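Haloacid dehalogenase domain protein hydrolase (Planctomyces limnophilus, PDB 4OVY) is probably a metal-dependent hydrolase of the haloacid dehalogenase superfamily, a putative phosphatase that binds a calcium ion. Local coordinates at residues L146-F149 and L150-E154; R30-P33 and V34-I38. One frame throughout, in Å; residues are numbered along the deposited sequence.

Contact 1: L146-F149 and L150-E154; sequences LLAF and LRQHE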
ATOM      1  N   LEU A 146     -13.409 -18.866   4.436  1.00 21.63           N
ATOM      2  CA  LEU A 146     -12.372 -18.892   3.408  1.00 19.91           C
ATOM      3  C   LEU A 146     -11.195 -18.003   3.786  1.00 18.73           C
ATOM      4  O   LEU A 146     -10.047 -18.416   3.672  1.00 18.14           O
ATOM      5  CB  LEU A 146     -12.948 -18.486   2.046  1.00 18.94           C
ATOM      6  CG  LEU A 146     -11.951 -18.402   0.889  1.00 20.02           C
ATOM      7  CD1 LEU A 146     -11.204 -19.721   0.690  1.00 20.34           C
ATOM      8  CD2 LEU A 146     -12.695 -18.018  -0.374  1.00 19.37           C
ATOM      9  N   LEU A 147     -11.481 -16.789   4.251  1.00 19.13           N
ATOM     10  CA  LEU A 147     -10.425 -15.885   4.725  1.00 19.37           C
ATOM     11  C   LEU A 147      -9.560 -16.523   5.829  1.00 18.53           C
ATOM     12  O   LEU A 147      -8.331 -16.478   5.760  1.00 19.30           O
ATOM     13  CB  LEU A 147     -11.029 -14.576   5.233  1.00 20.78           C
ATOM     14  CG  LEU A 147     -11.581 -13.631   4.164  1.00 20.89           C
ATOM     15  CD1 LEU A 147     -12.449 -12.573   4.825  1.00 19.59           C
ATOM     16  CD2 LEU A 147     -10.463 -12.990   3.354  1.00 21.17           C
ATOM     17  N   ALA A 148     -10.205 -17.121   6.828  1.00 19.16           N
ATOM     18  CA  ALA A 148      -9.489 -17.779   7.927  1.00 23.16           C
ATOM     19  C   ALA A 148      -8.643 -18.954   7.433  1.00 21.95           C
ATOM     20  O   ALA A 148      -7.498 -19.126   7.851  1.00 22.16           O
ATOM     21  CB  ALA A 148     -10.474 -18.260   8.994  1.00 25.52           C
ATOM     22  N   PHE A 149      -9.224 -19.755   6.544  1.00 22.86           N
ATOM     23  CA  PHE A 149      -8.561 -20.922   5.973  1.00 23.25           C
ATOM     24  C   PHE A 149      -7.281 -20.510   5.241  1.00 21.82           C
ATOM     25  O   PHE A 149      -6.226 -21.113   5.414  1.00 21.17           O
ATOM     26  CB  PHE A 149      -9.521 -21.634   5.014  1.00 23.91           C
ATOM     27  CG  PHE A 149      -8.914 -22.798   4.279  1.00 25.22           C
ATOM     28  CD1 PHE A 149      -8.572 -23.964   4.955  1.00 26.87           C
ATOM     29  CD2 PHE A 149      -8.720 -22.745   2.907  1.00 25.02           C
ATOM     30  CE1 PHE A 149      -8.028 -25.048   4.277  1.00 29.33           C
ATOM     31  CE2 PHE A 149      -8.169 -23.827   2.223  1.00 27.21           C
ATOM     32  CZ  PHE A 149      -7.823 -24.980   2.910  1.00 26.73           C
ATOM     33  N   LEU A 150      -7.386 -19.474   4.424  1.00 21.60           N
ATOM     34  CA  LEU A 150      -6.231 -18.968   3.686  1.00 21.54           C
ATOM     35  C   LEU A 150      -5.156 -18.419   4.625  1.00 19.26           C
ATOM     36  O   LEU A 150      -3.968 -18.697   4.452  1.00 18.95           O
ATOM     37  CB  LEU A 150      -6.673 -17.905   2.678  1.00 21.04           C
ATOM     38  CG  LEU A 150      -7.549 -18.452   1.543  1.00 22.22           C
ATOM     39  CD1 LEU A 150      -8.237 -17.328   0.788  1.00 21.67           C
ATOM     40  CD2 LEU A 150      -6.740 -19.326   0.593  1.00 23.91           C
ATOM     41  N   ARG A 151      -5.564 -17.656   5.631  1.00 20.86           N
ATOM     42  CA  ARG A 151      -4.598 -17.121   6.596  1.00 22.35           C
ATOM     43  C   ARG A 151      -3.930 -18.237   7.411  1.00 22.96           C
ATOM     44  O   ARG A 151      -2.745 -18.157   7.711  1.00 21.15           O
ATOM     45  CB  ARG A 151      -5.241 -16.054   7.483  1.00 24.20           C
ATOM     46  CG  ARG A 151      -5.533 -14.766   6.713  1.00 24.87           C
ATOM     47  CD  ARG A 151      -5.884 -13.607   7.635  1.00 27.55           C
ATOM     48  NE  ARG A 151      -7.150 -13.820   8.330  1.00 27.76           N
ATOM     49  CZ  ARG A 151      -8.317 -13.230   8.040  1.00 25.60           C
ATOM     50  NH1 ARG A 151      -9.381 -13.531   8.761  1.00 24.82           N
ATOM     51  NH2 ARG A 151      -8.444 -12.352   7.043  1.00 22.24           N
ATOM     52  N   GLN A 152      -4.673 -19.291   7.725  1.00 25.22           N
ATOM     53  CA  GLN A 152      -4.092 -20.473   8.386  1.00 26.59           C
ATOM     54  C   GLN A 152      -2.995 -21.124   7.545  1.00 25.08           C
ATOM     55  O   GLN A 152      -2.081 -21.730   8.089  1.00 25.61           O
ATOM     56  CB  GLN A 152      -5.176 -21.498   8.721  1.00 30.84           C
ATOM     57  CG  GLN A 152      -6.067 -21.089   9.890  1.00 37.60           C
ATOM     58  CD  GLN A 152      -7.365 -21.887   9.961  1.00 47.39           C
ATOM     59  OE1 GLN A 152      -7.513 -22.931   9.316  1.00 53.12           O
ATOM     60  NE2 GLN A 152      -8.315 -21.395  10.750  1.00 51.99           N
ATOM     61  N   HIS A 153      -3.079 -20.982   6.222  1.00 22.52           N
ATOM     62  CA  HIS A 153      -2.068 -21.496   5.310  1.00 24.66           C
ATOM     63  C   HIS A 153      -1.089 -20.420   4.836  1.00 22.95           C
ATOM     64  O   HIS A 153      -0.435 -20.574   3.800  1.00 21.33           O
ATOM     65  CB  HIS A 153      -2.753 -22.200   4.137  1.00 24.68           C
ATOM     66  CG  HIS A 153      -3.419 -23.474   4.539  1.00 28.49           C
ATOM     67  ND1 HIS A 153      -4.640 -23.504   5.176  1.00 29.35           N
ATOM     68  CD2 HIS A 153      -3.013 -24.760   4.440  1.00 30.27           C
ATOM     69  CE1 HIS A 153      -4.967 -24.758   5.432  1.00 31.67           C
ATOM     70  NE2 HIS A 153      -3.998 -25.539   4.992  1.00 33.99           N
ATOM     71  N   GLU A 154      -0.992 -19.351   5.628  1.00 21.91           N
ATOM     72  CA  GLU A 154       0.009 -18.293   5.474  1.00 23.96           C
ATOM     73  C   GLU A 154      -0.178 -17.437   4.217  1.00 21.97           C
ATOM     74  O   GLU A 154       0.781 -16.868   3.716  1.00 22.96           O
ATOM     75  CB  GLU A 154       1.435 -18.861   5.583  1.00 26.62           C
ATOM     76  CG  GLU A 154       1.665 -19.662   6.870  1.00 31.07           C
ATOM     77  CD  GLU A 154       3.137 -19.943   7.148  1.00 36.86           C
ATOM     78  OE1 GLU A 154       3.854 -19.020   7.594  1.00 42.39           O
ATOM     79  OE2 GLU A 154       3.580 -21.095   6.937  1.00 44.88           O
TER

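Contact 2: R30-P33 and V34-I38; sequences RFVP and VSERI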
ATOM      1  N   ARG A  30       3.795 -26.922  -7.698  0.50 27.67           N
ATOM      2  CA  ARG A  30       3.162 -25.595  -7.671  0.50 28.03           C
ATOM      3  C   ARG A  30       3.424 -24.818  -6.382  0.50 26.66           C
ATOM      4  O   ARG A  30       2.782 -23.790  -6.145  0.50 26.71           O
ATOM      5  CB  ARG A  30       1.643 -25.718  -7.849  0.50 27.94           C
ATOM      6  CG  ARG A  30       1.201 -26.519  -9.062  0.50 30.75           C
ATOM      7  CD  ARG A  30      -0.181 -26.086  -9.551  0.50 32.24           C
ATOM      8  NE  ARG A  30      -1.281 -26.632  -8.757  0.50 29.62           N
ATOM      9  CZ  ARG A  30      -2.567 -26.414  -9.023  0.50 29.48           C
ATOM     10  NH1 ARG A  30      -3.510 -26.948  -8.257  0.50 26.86           N
ATOM     11  NH2 ARG A  30      -2.917 -25.662 -10.058  0.50 30.79           N
ATOM     12  N   PHE A  31       4.358 -25.289  -5.556  1.00 24.22           N
ATOM     13  CA  PHE A  31       4.645 -24.653  -4.279  1.00 24.50           C
ATOM     14  C   PHE A  31       4.963 -23.167  -4.466  1.00 23.39           C
ATOM     15  O   PHE A  31       5.787 -22.802  -5.292  1.00 24.06           O
ATOM     16  CB  PHE A  31       5.813 -25.344  -3.570  1.00 25.88           C
ATOM     17  CG  PHE A  31       6.174 -24.720  -2.254  1.00 25.69           C
ATOM     18  CD1 PHE A  31       5.462 -25.035  -1.109  1.00 25.34           C
ATOM     19  CD2 PHE A  31       7.221 -23.820  -2.161  1.00 25.63           C
ATOM     20  CE1 PHE A  31       5.792 -24.467   0.108  1.00 26.99           C
ATOM     21  CE2 PHE A  31       7.554 -23.245  -0.948  1.00 26.35           C
ATOM     22  CZ  PHE A  31       6.840 -23.568   0.188  1.00 24.34           C
ATOM     23  N   VAL A  32       4.264 -22.328  -3.713  1.00 23.52           N
ATOM     24  CA  VAL A  32       4.516 -20.899  -3.693  1.00 22.70           C
ATOM     25  C   VAL A  32       5.106 -20.555  -2.332  1.00 20.95           C
ATOM     26  O   VAL A  32       4.495 -20.853  -1.302  1.00 23.70           O
ATOM     27  CB  VAL A  32       3.206 -20.122  -3.909  1.00 24.10           C
ATOM     28  CG1 VAL A  32       3.418 -18.625  -3.749  1.00 25.96           C
ATOM     29  CG2 VAL A  32       2.641 -20.435  -5.278  1.00 25.77           C
ATOM     30  N   PRO A  33       6.294 -19.921  -2.315  1.00 22.20           N
ATOM     31  CA  PRO A  33       6.868 -19.454  -1.055  1.00 25.95           C
ATOM     32  C   PRO A  33       5.871 -18.601  -0.278  1.00 23.25           C
ATOM     33  O   PRO A  33       5.086 -17.879  -0.887  1.00 21.98           O
ATOM     34  CB  PRO A  33       8.068 -18.609  -1.503  1.00 28.21           C
ATOM     35  CG  PRO A  33       8.437 -19.161  -2.833  1.00 30.76           C
ATOM     36  CD  PRO A  33       7.141 -19.574  -3.469  1.00 26.61           C
ATOM     37  N   VAL A  34       5.907 -18.698   1.049  1.00 23.04           N
ATOM     38  CA  VAL A  34       4.962 -17.995   1.920  1.00 22.40           C
ATOM     39  C   VAL A  34       4.841 -16.519   1.561  1.00 21.11           C
ATOM     40  O   VAL A  34       3.737 -16.010   1.460  1.00 23.36           O
ATOM     41  CB  VAL A  34       5.362 -18.119   3.411  1.00 22.65           C
ATOM     42  CG1 VAL A  34       4.577 -17.141   4.283  1.00 23.01           C
ATOM     43  CG2 VAL A  34       5.149 -19.548   3.892  1.00 24.77           C
ATOM     44  N   SER A  35       5.973 -15.847   1.364  1.00 22.74           N
ATOM     45  CA  SER A  35       5.984 -14.409   1.043  1.00 24.76           C
ATOM     46  C   SER A  35       5.212 -14.040  -0.235  1.00 24.07           C
ATOM     47  O   SER A  35       4.824 -12.886  -0.402  1.00 25.52           O
ATOM     48  CB  SER A  35       7.426 -13.897   0.929  1.00 27.20           C
ATOM     49  OG  SER A  35       8.083 -14.480  -0.184  1.00 32.43           O
ATOM     50  N   GLU A  36       5.003 -15.007  -1.131  1.00 22.71           N
ATOM     51  CA  GLU A  36       4.307 -14.762  -2.402  1.00 22.14           C
ATOM     52  C   GLU A  36       2.810 -15.109  -2.367  1.00 20.64           C
ATOM     53  O   GLU A  36       2.093 -14.878  -3.347  1.00 21.75           O
ATOM     54  CB  GLU A  36       4.991 -15.544  -3.535  1.00 24.66           C
ATOM     55  CG  GLU A  36       6.367 -15.018  -3.916  1.00 28.49           C
ATOM     56  CD  GLU A  36       7.112 -15.937  -4.877  1.00 34.19           C
ATOM     57  OE1 GLU A  36       6.499 -16.488  -5.819  1.00 38.03           O
ATOM     58  OE2 GLU A  36       8.324 -16.113  -4.691  1.00 39.62           O
ATOM     59  N   ARG A  37       2.334 -15.644  -1.244  1.00 19.30           N
ATOM     60  CA  ARG A  37       0.942 -16.083  -1.123  1.00 19.54           C
ATOM     61  C   ARG A  37      -0.012 -14.916  -0.879  1.00 20.39           C
ATOM     62  O   ARG A  37      -0.508 -14.713   0.230  1.00 21.60           O
ATOM     63  CB  ARG A  37       0.813 -17.134  -0.023  1.00 20.11           C
ATOM     64  CG  ARG A  37       1.622 -18.386  -0.320  1.00 20.46           C
ATOM     65  CD  ARG A  37       1.466 -19.429   0.771  1.00 20.90           C
ATOM     66  NE  ARG A  37       2.500 -20.442   0.633  1.00 22.14           N
ATOM     67  CZ  ARG A  37       2.807 -21.352   1.548  1.00 22.35           C
ATOM     68  NH1 ARG A  37       2.144 -21.420   2.701  1.00 20.29           N
ATOM     69  NH2 ARG A  37       3.795 -22.202   1.299  1.00 20.51           N
ATOM     70  N   ILE A  38      -0.254 -14.157  -1.939  1.00 19.93           N
ATOM     71  CA  ILE A  38      -1.128 -12.988  -1.909  1.00 19.32           C
ATOM     72  C   ILE A  38      -2.446 -13.377  -2.553  1.00 19.53           C
ATOM     73  O   ILE A  38      -2.461 -13.931  -3.665  1.00 20.05           O
ATOM     74  CB  ILE A  38      -0.526 -11.823  -2.731  1.00 20.97           C
ATOM     75  CG1 ILE A  38       0.867 -11.438  -2.222  1.00 22.36           C
ATOM     76  CG2 ILE A  38      -1.467 -10.622  -2.754  1.00 22.03           C
ATOM     77  CD1 ILE A  38       0.933 -11.191  -0.735  1.00 24.41           C
TER

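Contact 1: L146-F149 and L150-E154
Two donors of His153 converge on the carbonyl oxygen of Phe149. The ring nitrogen ND1 makes the shorter and straighter bond, 2.9 Å from Phe149 O and 167° at the hydrogen, while the backbone N of the same residue adds a weak one. The oxygen lies at the edge of the imidazole, in its plane, so this bond holds the turn of the ring about its CB-CG bond. With CG of Phe149 anti to the backbone N (chi1 176°), the phenyl ring meets the imidazole at a slant, and Phe149 CE1 approaches His153 CE1 to 3.3 Å. The two ring planes are inclined by 55°, and ND1 stands over the rim of one phenyl face. These contacts mark the C-terminal end of helix 141-152, closed by a Schellman motif whose C-prime residue is Glu154, at positive phi; Glu154 N bonds to Arg151 O and Phe155 N to Leu150 O. One turn earlier, Leu146 CD1 meets Leu150 CD1 at 3.8 Å on the buried side, where both side chains touch Phe41 of the central sheet. Arg151 folds back, bent at chi3, laying its guanidinium beside Leu147 CB, and NH2 bonds to Tyr176 O and Thr157 OG1.

Contact 2: R30-P33 and V34-I38
Arg37 reaches back across the turn to grip a single oxygen, Val32 O, side-on with two nitrogens. Its NE lies 2.8 Å from Val32 O, and NH2 completes the pair at 3.0 Å from the same Val32 O. The acceptor sits in the guanidinium plane, so the two bonds together settle how the flat group is rotated. The side chain runs extended from CG to NE (chi2 -179°, chi3 -165°), which carries the guanidinium past Pro33 O to the far carbonyl. Beyond it NH2 comes within 3.2 Å of Phe31 CE1, the phenyl plane standing perpendicular to the guanidinium; Val34 CG2 lies over the rim of one guanidinium face. A leucine in place of Arg37 would have no nitrogen to offer, and Val32 O would probably be left without either of these donors and the turn less firmly held. Val32 turns CG1 anti to its own nitrogen (chi1 174°), and that methyl packs on Glu36 CB at 3.5 Å. Glu36 lays its carboxylate across the proline ring, with OE2 3.6 Å from Pro33 CG, while its backbone N bonds to Pro33 O at 2.9 Å and closes the 3-10 turn 34-36. Arg37 is then the centre of an inverse gamma turn, Ile38 N bonding to Glu36 O. The whole turn joins helix 11-24 to strand 38-41: Val32 pairs its backbone with Val23 and packs on its side chain, Arg37 leans on Thr24, and Ile38 enters the sheet beside Lys156 and Phe158 of strand 156-161.

In the fold
Arg37 joins the two contacts: while two of its nitrogens serve contact 2, the third, NH1, lies 2.9 Å from His153 O at the end of the helix in contact 1, a probable hydrogen bond. Glu154 adds packing, its OE2 3.8 Å from Val34 CG2. The contact centres are 13 Å apart; contact 2 leads into strand 38-41 and contact 1 into its parallel neighbour 156-161. Strand 38-41 leads towards Asp42 and Asp44, which bind the calcium ion with Asn234 and fit the HAD-type DxDx(T/V) pattern. Contact 1 is set back from that site, with the Leu147 side chain about 11 Å from that of Asp42; contact 2 lies away from it.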